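Local coordinates for suppressor protein MPT5 (Saccharomyces cerevisiae, PDB 5BZ1) that binds sequence elements in the 3' untranslated regions of target mRNAs through its Pumilio-homology domain and so regulates their expression after transcription, at residues Phe196-Pro207 / Phe230-Leu240; Val133-Asn142 / Thr172-Val182. One frame throughout, in Å; residues are numbered along the deposited sequence.

Interaction 1: Phe196-Pro207 / Phe230-Leu240; sequences FKISVKIVQFLP and FYLLAELFNRL
The CA atoms of Val203 and Leu236 come within 7.2 Å, and those of Ser199 and Leu232 pair one turn earlier, where segments 196-207 and 230-240 run side by side, their helical axes 11.1 Å apart and inclined by only 15°, with both chains heading the same way. This near-parallel packing of neighbouring helices is characteristic of the all-helical PUF superhelix. At one end, Phe196 and Tyr231 meet obliquely with their ring planes at 88°, CE1 of Phe196 lying 3.8 Å from CE2 of Tyr231. CZ of the same phenylalanine reaches the ring edge of Phe230, and Leu228 adds a further contact. Replacing Phe196 by an alanine would probably leave a gap beside Tyr231 and the Phe230 edge without its apolar neighbour. The Tyr231 hydroxyl is hydrogen-bonded to Ser199, whose OG lies 2.5 Å from OH, close to the tyrosine ring plane. Ser199 has its OG opposite the backbone N (chi1 166°), which directs the hydroxyl toward helix 229-240.

Midway, CG1 of Val203 presses on the aliphatic CG of Glu235 at 3.6 Å. Further along, Leu206 and Leu240 meet tip to tip, and CD2 of Leu206 also packs on CD2 of Leu236; Ile219 of helix 215-223 touches Leu206 as well. Arg239 stretches out from CG to NE past the C-terminal end of helix 192-204, its CD 3.9 Å from CD2 of Leu206. CD of Pro207 lies over one face of the Arg239 guanidinium, 3.5 Å from NH1.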
loop_
_atom_site.group_PDB
_atom_site.type_symbol
_atom_site.label_atom_id
_atom_site.label_comp_id
_atom_site.label_asym_id
_atom_site.label_seq_id
_atom_site.Cartn_x
_atom_site.Cartn_y
_atom_site.Cartn_z
ATOM N N PHE A 196 -11.956 3.135 -6.222
ATOM C CA PHE A 196 -12.884 2.372 -7.058
ATOM C C PHE A 196 -12.239 1.893 -8.352
ATOM O O PHE A 196 -12.328 0.712 -8.692
ATOM C CB PHE A 196 -14.115 3.213 -7.399
ATOM C CG PHE A 196 -15.114 3.318 -6.286
ATOM C CD1 PHE A 196 -15.018 2.505 -5.166
ATOM C CD2 PHE A 196 -16.163 4.226 -6.364
ATOM C CE1 PHE A 196 -15.941 2.598 -4.140
ATOM C CE2 PHE A 196 -17.090 4.324 -5.340
ATOM C CZ PHE A 196 -16.977 3.507 -4.227
ATOM N N LYS A 197 -11.601 2.815 -9.073
ATOM C CA LYS A 197 -10.963 2.496 -10.348
ATOM C C LYS A 197 -9.907 1.404 -10.194
ATOM O O LYS A 197 -9.783 0.521 -11.043
ATOM C CB LYS A 197 -10.353 3.755 -10.977
ATOM C CG LYS A 197 -11.379 4.658 -11.656
ATOM C CD LYS A 197 -10.863 6.082 -11.824
ATOM C CE LYS A 197 -9.608 6.142 -12.678
ATOM N NZ LYS A 197 -9.856 5.733 -14.086
ATOM N N ILE A 198 -9.159 1.464 -9.097
ATOM C CA ILE A 198 -8.124 0.475 -8.813
ATOM C C ILE A 198 -8.741 -0.861 -8.400
ATOM O O ILE A 198 -8.267 -1.926 -8.800
ATOM C CB ILE A 198 -7.159 0.983 -7.724
ATOM C CG1 ILE A 198 -6.484 2.278 -8.185
ATOM C CG2 ILE A 198 -6.113 -0.065 -7.385
ATOM C CD1 ILE A 198 -5.523 2.877 -7.171
ATOM N N SER A 199 -9.806 -0.797 -7.605
ATOM C CA SER A 199 -10.498 -1.995 -7.140
ATOM C C SER A 199 -11.128 -2.793 -8.281
ATOM O O SER A 199 -11.131 -4.026 -8.250
ATOM C CB SER A 199 -11.563 -1.621 -6.116
ATOM O OG SER A 199 -12.452 -2.698 -5.895
ATOM N N VAL A 200 -11.665 -2.089 -9.277
ATOM C CA VAL A 200 -12.200 -2.739 -10.468
ATOM C C VAL A 200 -11.130 -3.623 -11.105
ATOM O O VAL A 200 -11.387 -4.774 -11.454
ATOM C CB VAL A 200 -12.717 -1.708 -11.492
ATOM C CG1 VAL A 200 -12.951 -2.361 -12.847
ATOM C CG2 VAL A 200 -13.998 -1.051 -10.994
ATOM N N LYS A 201 -9.923 -3.085 -11.229
ATOM C CA LYS A 201 -8.815 -3.831 -11.808
ATOM C C LYS A 201 -8.347 -4.970 -10.890
ATOM O O LYS A 201 -8.010 -6.061 -11.361
ATOM C CB LYS A 201 -7.660 -2.884 -12.142
ATOM C CG LYS A 201 -7.185 -2.982 -13.585
ATOM C CD LYS A 201 -8.301 -2.688 -14.582
ATOM C CE LYS A 201 -7.877 -3.040 -16.003
ATOM N NZ LYS A 201 -8.925 -2.697 -17.002
ATOM N N ILE A 202 -8.346 -4.716 -9.583
ATOM C CA ILE A 202 -7.976 -5.734 -8.599
ATOM C C ILE A 202 -8.933 -6.931 -8.651
ATOM O O ILE A 202 -8.500 -8.087 -8.623
ATOM C CB ILE A 202 -7.926 -5.143 -7.171
ATOM C CG1 ILE A 202 -6.635 -4.344 -6.971
ATOM C CG2 ILE A 202 -8.019 -6.238 -6.123
ATOM C CD1 ILE A 202 -6.590 -3.547 -5.676
ATOM N N VAL A 203 -10.231 -6.647 -8.731
ATOM C CA VAL A 203 -11.241 -7.698 -8.840
ATOM C C VAL A 203 -11.113 -8.446 -10.167
ATOM O O VAL A 203 -11.242 -9.670 -10.211
ATOM C CB VAL A 203 -12.670 -7.131 -8.680
ATOM C CG1 VAL A 203 -13.723 -8.196 -8.989
ATOM C CG2 VAL A 203 -12.866 -6.581 -7.274
ATOM N N GLN A 204 -10.849 -7.706 -11.240
ATOM C CA GLN A 204 -10.701 -8.292 -12.570
ATOM C C GLN A 204 -9.580 -9.331 -12.614
ATOM O O GLN A 204 -9.707 -10.369 -13.269
ATOM C CB GLN A 204 -10.446 -7.197 -13.612
ATOM C CG GLN A 204 -10.092 -7.727 -14.999
ATOM C CD GLN A 204 -9.943 -6.631 -16.042
ATOM O OE1 GLN A 204 -10.192 -5.456 -15.768
ATOM N NE2 GLN A 204 -9.540 -7.014 -17.251
ATOM N N PHE A 205 -8.493 -9.056 -11.897
ATOM C CA PHE A 205 -7.328 -9.934 -11.903
ATOM C C PHE A 205 -7.134 -10.650 -10.570
ATOM O O PHE A 205 -6.013 -11.006 -10.204
ATOM C CB PHE A 205 -6.074 -9.138 -12.261
ATOM C CG PHE A 205 -6.070 -8.622 -13.669
ATOM C CD1 PHE A 205 -5.604 -9.416 -14.709
ATOM C CD2 PHE A 205 -6.538 -7.350 -13.956
ATOM C CE1 PHE A 205 -5.602 -8.946 -16.011
ATOM C CE2 PHE A 205 -6.538 -6.873 -15.255
ATOM C CZ PHE A 205 -6.071 -7.672 -16.285
ATOM N N LEU A 206 -8.236 -10.864 -9.861
ATOM C CA LEU A 206 -8.230 -11.543 -8.565
ATOM C C LEU A 206 -7.467 -12.883 -8.507
ATOM O O LEU A 206 -6.719 -13.116 -7.550
ATOM C CB LEU A 206 -9.663 -11.713 -8.052
ATOM C CG LEU A 206 -9.851 -12.112 -6.592
ATOM C CD1 LEU A 206 -9.216 -11.083 -5.682
ATOM C CD2 LEU A 206 -11.326 -12.237 -6.282
ATOM N N PRO A 207 -7.651 -13.769 -9.516
ATOM C CA PRO A 207 -6.951 -15.057 -9.431
ATOM C C PRO A 207 -5.425 -14.931 -9.417
ATOM O O PRO A 207 -4.760 -15.809 -8.866
ATOM C CB PRO A 207 -7.402 -15.785 -10.702
ATOM C CG PRO A 207 -8.719 -15.179 -11.038
ATOM C CD PRO A 207 -8.565 -13.729 -10.673
ATOM N N PHE A 230 -20.020 -2.101 0.666
ATOM C CA PHE A 230 -21.293 -2.236 -0.052
ATOM C C PHE A 230 -21.216 -3.067 -1.340
ATOM O O PHE A 230 -22.238 -3.560 -1.816
ATOM C CB PHE A 230 -21.915 -0.858 -0.330
ATOM C CG PHE A 230 -21.265 -0.109 -1.461
ATOM C CD1 PHE A 230 -21.853 -0.085 -2.719
ATOM C CD2 PHE A 230 -20.069 0.573 -1.268
ATOM C CE1 PHE A 230 -21.262 0.603 -3.767
ATOM C CE2 PHE A 230 -19.470 1.264 -2.310
ATOM C CZ PHE A 230 -20.067 1.277 -3.562
ATOM N N TYR A 231 -20.016 -3.226 -1.894
ATOM C CA TYR A 231 -19.845 -4.024 -3.109
ATOM C C TYR A 231 -18.766 -5.103 -2.992
ATOM O O TYR A 231 -18.905 -6.180 -3.569
ATOM C CB TYR A 231 -19.548 -3.127 -4.316
ATOM C CG TYR A 231 -18.112 -2.670 -4.400
ATOM C CD1 TYR A 231 -17.205 -3.309 -5.238
ATOM C CD2 TYR A 231 -17.663 -1.602 -3.643
ATOM C CE1 TYR A 231 -15.896 -2.895 -5.313
ATOM C CE2 TYR A 231 -16.362 -1.180 -3.713
ATOM C CZ TYR A 231 -15.483 -1.828 -4.546
ATOM O OH TYR A 231 -14.187 -1.394 -4.600
ATOM N N LEU A 232 -17.695 -4.812 -2.255
ATOM C CA LEU A 232 -16.515 -5.678 -2.244
ATOM C C LEU A 232 -16.776 -7.082 -1.692
ATOM O O LEU A 232 -16.256 -8.062 -2.224
ATOM C CB LEU A 232 -15.354 -5.019 -1.490
ATOM C CG LEU A 232 -14.012 -5.742 -1.618
ATOM C CD1 LEU A 232 -13.599 -5.850 -3.080
ATOM C CD2 LEU A 232 -12.930 -5.046 -0.813
ATOM N N LEU A 233 -17.572 -7.171 -0.631
ATOM C CA LEU A 233 -17.897 -8.458 -0.015
ATOM C C LEU A 233 -18.563 -9.410 -1.008
ATOM O O LEU A 233 -18.049 -10.495 -1.281
ATOM C CB LEU A 233 -18.798 -8.256 1.204
ATOM C CG LEU A 233 -18.167 -7.575 2.418
ATOM C CD1 LEU A 233 -19.241 -7.057 3.359
ATOM C CD2 LEU A 233 -17.253 -8.542 3.144
ATOM N N ALA A 234 -19.703 -8.994 -1.548
ATOM C CA ALA A 234 -20.418 -9.790 -2.539
ATOM C C ALA A 234 -19.572 -10.041 -3.789
ATOM O O ALA A 234 -19.564 -11.147 -4.326
ATOM C CB ALA A 234 -21.724 -9.115 -2.909
ATOM N N GLU A 235 -18.871 -9.008 -4.251
ATOM C CA GLU A 235 -18.037 -9.117 -5.445
ATOM C C GLU A 235 -16.958 -10.181 -5.256
ATOM O O GLU A 235 -16.796 -11.065 -6.099
ATOM C CB GLU A 235 -17.385 -7.771 -5.764
ATOM C CG GLU A 235 -16.807 -7.671 -7.161
ATOM C CD GLU A 235 -17.818 -7.180 -8.173
ATOM O OE1 GLU A 235 -18.680 -6.356 -7.799
ATOM O OE2 GLU A 235 -17.751 -7.617 -9.341
ATOM N N LEU A 236 -16.228 -10.088 -4.147
ATOM C CA LEU A 236 -15.216 -11.085 -3.813
ATOM C C LEU A 236 -15.827 -12.473 -3.687
ATOM O O LEU A 236 -15.310 -13.435 -4.251
ATOM C CB LEU A 236 -14.491 -10.732 -2.513
ATOM C CG LEU A 236 -13.448 -9.617 -2.548
ATOM C CD1 LEU A 236 -12.738 -9.517 -1.210
ATOM C CD2 LEU A 236 -12.444 -9.849 -3.660
ATOM N N PHE A 237 -16.928 -12.581 -2.950
ATOM C CA PHE A 237 -17.513 -13.889 -2.704
ATOM C C PHE A 237 -18.056 -14.529 -3.977
ATOM O O PHE A 237 -17.951 -15.739 -4.152
ATOM C CB PHE A 237 -18.595 -13.832 -1.625
ATOM C CG PHE A 237 -18.991 -15.185 -1.112
ATOM C CD1 PHE A 237 -18.104 -15.935 -0.346
ATOM C CD2 PHE A 237 -20.235 -15.720 -1.404
ATOM C CE1 PHE A 237 -18.454 -17.190 0.124
ATOM C CE2 PHE A 237 -20.594 -16.974 -0.937
ATOM C CZ PHE A 237 -19.702 -17.710 -0.171
ATOM N N ASN A 238 -18.631 -13.722 -4.865
ATOM C CA ASN A 238 -19.125 -14.238 -6.139
ATOM C C ASN A 238 -18.000 -14.828 -6.991
ATOM O O ASN A 238 -18.173 -15.863 -7.634
ATOM C CB ASN A 238 -19.863 -13.148 -6.919
ATOM C CG ASN A 238 -21.171 -12.744 -6.264
ATOM O OD1 ASN A 238 -21.701 -13.463 -5.418
ATOM N ND2 ASN A 238 -21.701 -11.590 -6.657
ATOM N N ARG A 239 -16.847 -14.166 -6.980
ATOM C CA ARG A 239 -15.706 -14.582 -7.789
ATOM C C ARG A 239 -14.964 -15.781 -7.199
ATOM O O ARG A 239 -14.268 -16.500 -7.917
ATOM C CB ARG A 239 -14.729 -13.413 -7.975
ATOM C CG ARG A 239 -14.546 -12.977 -9.425
ATOM C CD ARG A 239 -13.297 -12.126 -9.612
ATOM N NE ARG A 239 -12.927 -12.001 -11.022
ATOM C CZ ARG A 239 -12.326 -12.960 -11.721
ATOM N NH1 ARG A 239 -12.036 -14.121 -11.149
ATOM N NH2 ARG A 239 -12.020 -12.766 -12.997
ATOM N N LEU A 240 -15.126 -16.001 -5.896
ATOM C CA LEU A 240 -14.303 -16.967 -5.171
ATOM C C LEU A 240 -15.040 -18.142 -4.532
ATOM O O LEU A 240 -14.413 -19.153 -4.222
ATOM C CB LEU A 240 -13.523 -16.254 -4.074
ATOM C CG LEU A 240 -12.635 -15.121 -4.556
ATOM C CD1 LEU A 240 -12.104 -14.360 -3.361
ATOM C CD2 LEU A 240 -11.510 -15.672 -5.417
#

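Interaction 2: Val133-Asn142 / Thr172-Val182. With nucleotides of chain B.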
loop_
_atom_site.group_PDB
_atom_site.type_symbol
_atom_site.label_atom_id
_atom_site.label_comp_id
_atom_site.label_asym_id
_atom_site.label_seq_id
_atom_site.Cartn_x
_atom_site.Cartn_y
_atom_site.Cartn_z
ATOM N N VAL A 133 5.278 2.498 -14.134
ATOM C CA VAL A 133 5.226 1.184 -13.493
ATOM C C VAL A 133 6.621 0.806 -12.992
ATOM O O VAL A 133 6.788 0.359 -11.856
ATOM C CB VAL A 133 4.695 0.101 -14.453
ATOM C CG1 VAL A 133 4.887 -1.282 -13.859
ATOM C CG2 VAL A 133 3.224 0.340 -14.765
ATOM N N THR A 134 7.617 1.012 -13.847
ATOM C CA THR A 134 9.012 0.779 -13.491
ATOM C C THR A 134 9.418 1.572 -12.244
ATOM O O THR A 134 10.055 1.028 -11.343
ATOM C CB THR A 134 9.945 1.112 -14.666
ATOM O OG1 THR A 134 9.769 0.132 -15.700
ATOM C CG2 THR A 134 11.399 1.120 -14.220
ATOM N N LEU A 135 9.031 2.843 -12.187
ATOM C CA LEU A 135 9.306 3.679 -11.020
ATOM C C LEU A 135 8.670 3.117 -9.745
ATOM O O LEU A 135 9.298 3.097 -8.685
ATOM C CB LEU A 135 8.816 5.109 -11.256
ATOM C CG LEU A 135 9.635 5.932 -12.248
ATOM C CD1 LEU A 135 9.156 7.370 -12.289
ATOM C CD2 LEU A 135 11.105 5.875 -11.888
ATOM N N ILE A 136 7.423 2.669 -9.859
ATOM C CA ILE A 136 6.685 2.122 -8.722
ATOM C C ILE A 136 7.415 0.919 -8.117
ATOM O O ILE A 136 7.462 0.758 -6.896
ATOM C CB ILE A 136 5.245 1.728 -9.134
ATOM C CG1 ILE A 136 4.424 2.978 -9.449
ATOM C CG2 ILE A 136 4.556 0.930 -8.038
ATOM C CD1 ILE A 136 3.057 2.690 -10.046
ATOM N N ASN A 137 8.003 0.092 -8.978
ATOM C CA ASN A 137 8.699 -1.112 -8.539
ATOM C C ASN A 137 10.203 -0.945 -8.340
ATOM O O ASN A 137 10.861 -1.833 -7.797
ATOM C CB ASN A 137 8.435 -2.263 -9.514
ATOM C CG ASN A 137 7.025 -2.806 -9.405
ATOM O OD1 ASN A 137 6.333 -2.556 -8.422
ATOM N ND2 ASN A 137 6.597 -3.560 -10.413
ATOM N N ASP A 138 10.749 0.182 -8.785
ATOM C CA ASP A 138 12.197 0.378 -8.743
ATOM C C ASP A 138 12.728 0.629 -7.332
ATOM O O ASP A 138 12.119 1.357 -6.541
ATOM C CB ASP A 138 12.626 1.520 -9.672
ATOM C CG ASP A 138 14.133 1.684 -9.734
ATOM O OD1 ASP A 138 14.790 0.920 -10.474
ATOM O OD2 ASP A 138 14.657 2.581 -9.043
ATOM N N LEU A 139 13.870 0.011 -7.041
ATOM C CA LEU A 139 14.561 0.133 -5.762
ATOM C C LEU A 139 14.714 1.589 -5.308
ATOM O O LEU A 139 14.541 1.902 -4.128
ATOM C CB LEU A 139 15.933 -0.535 -5.873
ATOM C CG LEU A 139 16.931 -0.380 -4.727
ATOM C CD1 LEU A 139 16.382 -1.008 -3.455
ATOM C CD2 LEU A 139 18.269 -1.003 -5.098
ATOM N N ASN A 140 15.037 2.473 -6.250
ATOM C CA ASN A 140 15.218 3.889 -5.944
ATOM C C ASN A 140 13.968 4.714 -6.228
ATOM O O ASN A 140 13.596 5.591 -5.441
ATOM C CB ASN A 140 16.403 4.447 -6.733
ATOM C CG ASN A 140 17.717 3.831 -6.317
ATOM O OD1 ASN A 140 18.044 3.793 -5.132
ATOM N ND2 ASN A 140 18.466 3.317 -7.286
ATOM N N GLY A 141 13.321 4.424 -7.353
ATOM C CA GLY A 141 12.171 5.190 -7.803
ATOM C C GLY A 141 10.943 5.125 -6.912
ATOM O O GLY A 141 10.189 6.100 -6.829
ATOM N N ASN A 142 10.734 3.995 -6.239
ATOM C CA ASN A 142 9.524 3.826 -5.437
ATOM C C ASN A 142 9.466 4.827 -4.281
ATOM O O ASN A 142 8.386 5.163 -3.799
ATOM C CB ASN A 142 9.374 2.381 -4.937
ATOM C CG ASN A 142 10.194 2.100 -3.684
ATOM O OD1 ASN A 142 9.698 2.224 -2.562
ATOM N ND2 ASN A 142 11.451 1.711 -3.871
ATOM N N THR A 172 1.464 -6.591 -12.187
ATOM C CA THR A 172 2.875 -6.205 -12.172
ATOM C C THR A 172 3.249 -5.469 -10.883
ATOM O O THR A 172 4.327 -5.675 -10.326
ATOM C CB THR A 172 3.220 -5.312 -13.379
ATOM O OG1 THR A 172 2.722 -5.913 -14.579
ATOM C CG2 THR A 172 4.732 -5.111 -13.494
ATOM N N ILE A 173 2.333 -4.632 -10.408
ATOM C CA ILE A 173 2.543 -3.836 -9.207
ATOM C C ILE A 173 2.239 -4.590 -7.902
ATOM O O ILE A 173 3.063 -4.604 -6.989
ATOM C CB ILE A 173 1.718 -2.533 -9.282
ATOM C CG1 ILE A 173 2.325 -1.596 -10.329
ATOM C CG2 ILE A 173 1.649 -1.847 -7.923
ATOM C CD1 ILE A 173 1.370 -0.541 -10.849
ATOM N N SER A 174 1.064 -5.212 -7.817
ATOM C CA SER A 174 0.619 -5.856 -6.579
ATOM C C SER A 174 1.452 -7.077 -6.190
ATOM O O SER A 174 1.542 -7.421 -5.012
ATOM C CB SER A 174 -0.854 -6.261 -6.679
ATOM O OG SER A 174 -1.693 -5.148 -6.913
ATOM N N THR A 175 2.047 -7.733 -7.183
ATOM C CA THR A 175 2.829 -8.942 -6.938
ATOM C C THR A 175 4.317 -8.638 -6.826
ATOM O O THR A 175 5.152 -9.550 -6.835
ATOM C CB THR A 175 2.616 -9.994 -8.040
ATOM O OG1 THR A 175 3.159 -9.515 -9.277
ATOM C CG2 THR A 175 1.129 -10.286 -8.216
ATOM N N HIS A 176 4.646 -7.354 -6.727
ATOM C CA HIS A 176 6.035 -6.944 -6.557
ATOM C C HIS A 176 6.302 -6.504 -5.113
ATOM O O HIS A 176 5.461 -5.859 -4.480
ATOM C CB HIS A 176 6.387 -5.822 -7.538
ATOM C CG HIS A 176 7.846 -5.509 -7.606
ATOM N ND1 HIS A 176 8.488 -4.729 -6.659
ATOM C CD2 HIS A 176 8.798 -5.853 -8.503
ATOM C CE1 HIS A 176 9.759 -4.617 -6.971
ATOM N NE2 HIS A 176 9.980 -5.292 -8.093
ATOM N N LYS A 177 7.480 -6.865 -4.613
ATOM C CA LYS A 177 7.917 -6.564 -3.251
ATOM C C LYS A 177 7.753 -5.088 -2.867
ATOM O O LYS A 177 7.270 -4.767 -1.777
ATOM C CB LYS A 177 9.384 -6.965 -3.117
ATOM C CG LYS A 177 9.960 -6.895 -1.721
ATOM C CD LYS A 177 11.473 -6.709 -1.780
ATOM C CE LYS A 177 12.090 -7.415 -2.985
ATOM N NZ LYS A 177 13.495 -6.983 -3.255
ATOM N N HIS A 178 8.166 -4.197 -3.764
ATOM C CA HIS A 178 8.085 -2.764 -3.515
ATOM C C HIS A 178 6.738 -2.191 -3.954
ATOM O O HIS A 178 6.144 -1.374 -3.247
ATOM C CB HIS A 178 9.224 -2.029 -4.233
ATOM C CG HIS A 178 10.588 -2.467 -3.808
ATOM N ND1 HIS A 178 11.680 -2.435 -4.656
ATOM C CD2 HIS A 178 11.048 -2.944 -2.629
ATOM C CE1 HIS A 178 12.743 -2.875 -4.017
ATOM N NE2 HIS A 178 12.389 -3.193 -2.781
ATOM N N GLY A 179 6.267 -2.617 -5.123
ATOM C CA GLY A 179 5.004 -2.138 -5.655
ATOM C C GLY A 179 3.819 -2.337 -4.731
ATOM O O GLY A 179 2.941 -1.476 -4.655
ATOM N N CYS A 180 3.787 -3.468 -4.031
ATOM C CA CYS A 180 2.711 -3.780 -3.094
ATOM C C CYS A 180 2.646 -2.750 -1.965
ATOM O O CYS A 180 1.569 -2.356 -1.518
ATOM C CB CYS A 180 2.929 -5.177 -2.516
ATOM S SG CYS A 180 1.688 -5.709 -1.325
ATOM N N CYS A 181 3.818 -2.323 -1.503
ATOM C CA CYS A 181 3.900 -1.330 -0.432
ATOM C C CYS A 181 3.469 0.054 -0.917
ATOM O O CYS A 181 2.734 0.762 -0.227
ATOM C CB CYS A 181 5.318 -1.273 0.138
ATOM S SG CYS A 181 5.829 -2.791 0.980
ATOM N N VAL A 182 3.923 0.430 -2.109
ATOM C CA VAL A 182 3.547 1.706 -2.714
ATOM C C VAL A 182 2.031 1.799 -2.889
ATOM O O VAL A 182 1.416 2.818 -2.559
ATOM C CB VAL A 182 4.225 1.894 -4.086
ATOM C CG1 VAL A 182 3.770 3.187 -4.745
ATOM C CG2 VAL A 182 5.742 1.876 -3.939
ATOM P P U B 6 13.874 -3.349 4.953
ATOM O OP1 U B 6 14.328 -4.740 5.226
ATOM O OP2 U B 6 14.124 -2.280 5.962
ATOM O "O5'" U B 6 14.498 -2.860 3.570
ATOM C "C5'" U B 6 14.605 -3.738 2.454
ATOM C "C4'" U B 6 14.926 -2.990 1.182
ATOM O "O4'" U B 6 13.689 -2.633 0.504
ATOM C "C3'" U B 6 15.708 -1.686 1.364
ATOM O "O3'" U B 6 16.607 -1.518 0.267
ATOM C "C2'" U B 6 14.613 -0.624 1.287
ATOM O "O2'" U B 6 15.057 0.658 0.889
ATOM C "C1'" U B 6 13.669 -1.238 0.259
ATOM N N1 U B 6 12.281 -0.755 0.342
ATOM C C2 U B 6 11.849 0.086 -0.670
ATOM O O2 U B 6 12.576 0.418 -1.591
ATOM N N3 U B 6 10.548 0.529 -0.563
ATOM C C4 U B 6 9.651 0.212 0.440
ATOM O O4 U B 6 8.510 0.684 0.406
ATOM C C5 U B 6 10.178 -0.667 1.447
ATOM C C6 U B 6 11.442 -1.113 1.373
ATOM P P U B 5 10.431 -8.677 4.799
ATOM O OP1 U B 5 11.862 -9.005 4.603
ATOM O OP2 U B 5 9.794 -8.898 6.123
ATOM O "O5'" U B 5 10.223 -7.146 4.419
ATOM C "C5'" U B 5 10.934 -6.558 3.333
ATOM C "C4'" U B 5 11.052 -5.061 3.487
ATOM O "O4'" U B 5 9.745 -4.447 3.293
ATOM C "C3'" U B 5 11.546 -4.579 4.852
ATOM O "O3'" U B 5 12.294 -3.379 4.669
ATOM C "C2'" U B 5 10.244 -4.240 5.568
ATOM O "O2'" U B 5 10.373 -3.345 6.654
ATOM C "C1'" U B 5 9.433 -3.648 4.421
ATOM N N1 U B 5 7.978 -3.648 4.637
ATOM C C2 U B 5 7.298 -2.478 4.334
ATOM O O2 U B 5 7.859 -1.487 3.887
ATOM N N3 U B 5 5.939 -2.510 4.559
ATOM C C4 U B 5 5.215 -3.576 5.056
ATOM O O4 U B 5 3.996 -3.462 5.209
ATOM C C5 U B 5 5.997 -4.742 5.352
ATOM C C6 U B 5 7.320 -4.745 5.142
#
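Asn137 lies against Gly179, their CA atoms 4.8 Å apart, where the turns of segments 133-142 and 172-182 nest together. The Asn137 amide stacks on the His176 imidazole with the planes 9° apart, and its CB sits 3.6 Å from the ring centroid, almost on the normal. Its ND2 donates to Thr172 O at 3.1 Å, from above the carbonyl plane, while OD1 lies over Gly179 CA, where any CB would clash. ND1 of His176 accepts from His178 N and, weakly, from Gly179 N, a capping bond that fixes the ring under the asparagine. Behind this polar layer, Ile136 CD1 meets Ile173 CD1 at 3.7 Å.

These turns of Pumilio repeats 4 and 5 lead into the helices that face the RNA in the PUF fold. Asn142 grips the base of U6 of chain B with two bonds: OD1 accepts from N3 at 2.8 Å, nearly straight at 178°, and ND2 donates to O2 at 2.9 Å. The same ND2 also donates to Asp138 O, in the Asn142 amide plane, which restrains the amide's rotation. His178 lays one ring face against U6, its CD2 3.7 Å from C2 of the base, and its ND1 makes a weak bond to Asn137 O at the ring edge.

Both contacts join neighbouring parts of the same PUF superhelix, and helix 179-189 of interaction 2 leads directly into helix 192-204 of interaction 1; their centres are 22 Å apart and they do not touch. Interaction 2 is the more buried, nearer the centre of the chain, and lies directly on the RNA, whereas interaction 1 has more exposed residues and comes no closer than about 13 Å to it. Their chemistry follows that placement: segments 196-207 and 230-240 pack mostly through aromatic and aliphatic groups with one hydroxyl pair, while segments 133-142 and 172-182 combine an aliphatic layer with amide, imidazole and capping bonds.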